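Local coordinates for carbamate kinase (PDB 2E9Y), which probably acts as a carbamate kinase, reversibly transferring a phosphoryl group from carbamoyl phosphate to ADP to form ATP and carbamate, at residues E26-A31 with Q86-L91. Residues are numbered along the deposited sequence; the frame is centred on the assembly and turned at random.
Sequences ESQTAA and QAWIGL
The indole N-H of Trp88 meets the side-chain amide of Gln28 in a weak hydrogen bond, NE1 to OE1 at 3.0 Å, bent to 130° at the hydrogen. Gln28 OE1 lies at the ring edge, near its plane and 3.5 Å from Trp88 CZ2. Gln28 NE2 lies in the indole plane at the ring edge, 3.2 Å from Trp88 NE1, but two donors cannot bond to each other; NE2 turns instead to Gln76 of the second subunit, again weakly. The amide plane is tilted 66° from that of the indole, and the two side chains cross nearly perpendicularly. Gln28 spans the distance because its chain runs extended beyond CG (chi2 -172°). Exchanging the tryptophan for a leucine would probably leave this buried amide oxygen without its N-H partner and open a gap between the helices. The example illustrates how one polar pair can join two segments whose backbones stay apart: within 26-31 and 86-91 the nearest CA atoms, those of Gln28 and Ile89, are 8.6 Å apart. Helix 25-44 meets helix 78-103 within the amino acid kinase fold, where Gln28 also packs on Leu92, and the indole on Gln58 and Leu62 of helix 56-67 and on Met84 of the second subunit.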
ATOM      1  N   GLU A  26      -0.782 -16.980  -8.032  1.00 50.46           N
ATOM      2  CA  GLU A  26      -0.848 -17.522  -9.385  1.00 51.11           C
ATOM      3  C   GLU A  26      -2.094 -17.031 -10.110  1.00 49.69           C
ATOM      4  O   GLU A  26      -2.011 -16.418 -11.176  1.00 49.97           O
ATOM      5  CB  GLU A  26      -0.873 -19.052  -9.343  1.00 53.20           C
ATOM      6  CG  GLU A  26      -0.977 -19.707 -10.715  1.00 56.32           C
ATOM      7  CD  GLU A  26      -1.318 -21.184 -10.633  1.00 58.24           C
ATOM      8  OE1 GLU A  26      -1.588 -21.668  -9.512  1.00 59.61           O
ATOM      9  OE2 GLU A  26      -1.320 -21.859 -11.687  1.00 58.42           O
ATOM     10  N   SER A  27      -3.250 -17.318  -9.520  1.00 47.75           N
ATOM     11  CA  SER A  27      -4.534 -16.930 -10.091  1.00 45.46           C
ATOM     12  C   SER A  27      -4.600 -15.447 -10.440  1.00 42.31           C
ATOM     13  O   SER A  27      -4.911 -15.083 -11.573  1.00 41.51           O
ATOM     14  CB  SER A  27      -5.660 -17.274  -9.115  1.00 46.67           C
ATOM     15  OG  SER A  27      -6.926 -16.909  -9.635  1.00 48.86           O
ATOM     16  N   GLN A  28      -4.301 -14.595  -9.464  1.00 39.95           N
ATOM     17  CA  GLN A  28      -4.347 -13.156  -9.678  1.00 38.42           C
ATOM     18  C   GLN A  28      -3.417 -12.652 -10.774  1.00 37.37           C
ATOM     19  O   GLN A  28      -3.831 -11.862 -11.622  1.00 36.65           O
ATOM     20  CB  GLN A  28      -4.064 -12.416  -8.365  1.00 37.96           C
ATOM     21  CG  GLN A  28      -2.952 -13.010  -7.525  1.00 39.81           C
ATOM     22  CD  GLN A  28      -2.859 -12.360  -6.159  1.00 40.00           C
ATOM     23  OE1 GLN A  28      -3.863 -11.912  -5.611  1.00 39.61           O
ATOM     24  NE2 GLN A  28      -1.653 -12.321  -5.595  1.00 41.04           N
ATOM     25  N   THR A  29      -2.168 -13.106 -10.771  1.00 35.99           N
ATOM     26  CA  THR A  29      -1.217 -12.661 -11.786  1.00 35.28           C
ATOM     27  C   THR A  29      -1.720 -12.940 -13.203  1.00 34.01           C
ATOM     28  O   THR A  29      -1.503 -12.139 -14.111  1.00 34.81           O
ATOM     29  CB  THR A  29       0.164 -13.323 -11.587  1.00 35.87           C
ATOM     30  OG1 THR A  29       0.014 -14.747 -11.533  1.00 35.69           O
ATOM     31  CG2 THR A  29       0.809 -12.825 -10.293  1.00 34.57           C
ATOM     32  N   ALA A  30      -2.406 -14.064 -13.382  1.00 33.06           N
ATOM     33  CA  ALA A  30      -2.943 -14.438 -14.689  1.00 33.04           C
ATOM     34  C   ALA A  30      -4.128 -13.552 -15.073  1.00 33.00           C
ATOM     35  O   ALA A  30      -4.267 -13.147 -16.230  1.00 32.61           O
ATOM     36  CB  ALA A  30      -3.366 -15.901 -14.678  1.00 33.52           C
ATOM     37  N   ALA A  31      -4.986 -13.258 -14.102  1.00 30.55           N
ATOM     38  CA  ALA A  31      -6.145 -12.411 -14.345  1.00 29.79           C
ATOM     39  C   ALA A  31      -5.686 -10.990 -14.653  1.00 28.21           C
ATOM     40  O   ALA A  31      -6.168 -10.356 -15.593  1.00 26.55           O
ATOM     41  CB  ALA A  31      -7.062 -12.414 -13.123  1.00 29.63           C
ATOM     42  N   GLN A  86      -4.831  -2.198  -1.228  1.00 11.16           N
ATOM     43  CA  GLN A  86      -4.543  -1.220  -2.273  1.00 12.02           C
ATOM     44  C   GLN A  86      -3.126  -1.443  -2.798  1.00 11.17           C
ATOM     45  O   GLN A  86      -2.874  -1.313  -3.994  1.00 12.97           O
ATOM     46  CB  GLN A  86      -4.699   0.224  -1.760  1.00 10.22           C
ATOM     47  CG  GLN A  86      -6.132   0.578  -1.351  1.00 10.90           C
ATOM     48  CD  GLN A  86      -6.324   2.056  -1.011  1.00 11.60           C
ATOM     49  OE1 GLN A  86      -5.366   2.776  -0.721  1.00 13.37           O
ATOM     50  NE2 GLN A  86      -7.579   2.507  -1.030  1.00 10.92           N
ATOM     51  N   ALA A  87      -2.202  -1.797  -1.910  1.00 11.62           N
ATOM     52  CA  ALA A  87      -0.824  -2.049  -2.329  1.00 10.84           C
ATOM     53  C   ALA A  87      -0.708  -3.422  -2.994  1.00 12.76           C
ATOM     54  O   ALA A  87       0.008  -3.586  -3.986  1.00 13.48           O
ATOM     55  CB  ALA A  87       0.109  -1.973  -1.126  1.00 12.28           C
ATOM     56  N   TRP A  88      -1.420  -4.400  -2.445  1.00 11.80           N
ATOM     57  CA  TRP A  88      -1.407  -5.764  -2.967  1.00 12.53           C
ATOM     58  C   TRP A  88      -1.941  -5.791  -4.405  1.00 12.94           C
ATOM     59  O   TRP A  88      -1.207  -6.119  -5.340  1.00 13.23           O
ATOM     60  CB  TRP A  88      -2.242  -6.652  -2.032  1.00 12.29           C
ATOM     61  CG  TRP A  88      -2.535  -8.064  -2.469  1.00 13.10           C
ATOM     62  CD1 TRP A  88      -2.071  -8.716  -3.583  1.00 15.89           C
ATOM     63  CD2 TRP A  88      -3.396  -8.991  -1.794  1.00 12.92           C
ATOM     64  NE1 TRP A  88      -2.600  -9.991  -3.639  1.00 16.91           N
ATOM     65  CE2 TRP A  88      -3.412 -10.182  -2.551  1.00 14.42           C
ATOM     66  CE3 TRP A  88      -4.156  -8.925  -0.616  1.00 15.39           C
ATOM     67  CZ2 TRP A  88      -4.164 -11.304  -2.168  1.00 14.08           C
ATOM     68  CZ3 TRP A  88      -4.901 -10.038  -0.237  1.00 15.83           C
ATOM     69  CH2 TRP A  88      -4.899 -11.211  -1.013  1.00 15.46           C
ATOM     70  N   ILE A  89      -3.201  -5.413  -4.585  1.00 12.98           N
ATOM     71  CA  ILE A  89      -3.805  -5.422  -5.913  1.00 13.95           C
ATOM     72  C   ILE A  89      -3.188  -4.348  -6.811  1.00 14.17           C
ATOM     73  O   ILE A  89      -2.941  -4.580  -8.002  1.00 13.99           O
ATOM     74  CB  ILE A  89      -5.333  -5.219  -5.815  1.00 13.51           C
ATOM     75  CG1 ILE A  89      -5.955  -6.338  -4.973  1.00 14.97           C
ATOM     76  CG2 ILE A  89      -5.957  -5.243  -7.205  1.00 13.90           C
ATOM     77  CD1 ILE A  89      -7.403  -6.067  -4.557  1.00 14.19           C
ATOM     78  N   GLY A  90      -2.942  -3.175  -6.236  1.00 13.63           N
ATOM     79  CA  GLY A  90      -2.346  -2.087  -6.992  1.00 14.73           C
ATOM     80  C   GLY A  90      -1.012  -2.466  -7.613  1.00 13.93           C
ATOM     81  O   GLY A  90      -0.762  -2.181  -8.787  1.00 14.36           O
ATOM     82  N   LEU A  91      -0.144  -3.102  -6.830  1.00 13.27           N
ATOM     83  CA  LEU A  91       1.161  -3.510  -7.337  1.00 14.60           C
ATOM     84  C   LEU A  91       1.008  -4.527  -8.473  1.00 15.12           C
ATOM     85  O   LEU A  91       1.719  -4.459  -9.477  1.00 15.81           O
ATOM     86  CB  LEU A  91       2.013  -4.117  -6.221  1.00 13.85           C
ATOM     87  CG  LEU A  91       3.347  -4.693  -6.711  1.00 13.97           C
ATOM     88  CD1 LEU A  91       4.168  -3.587  -7.368  1.00 16.04           C
ATOM     89  CD2 LEU A  91       4.108  -5.316  -5.550  1.00 16.00           C
TER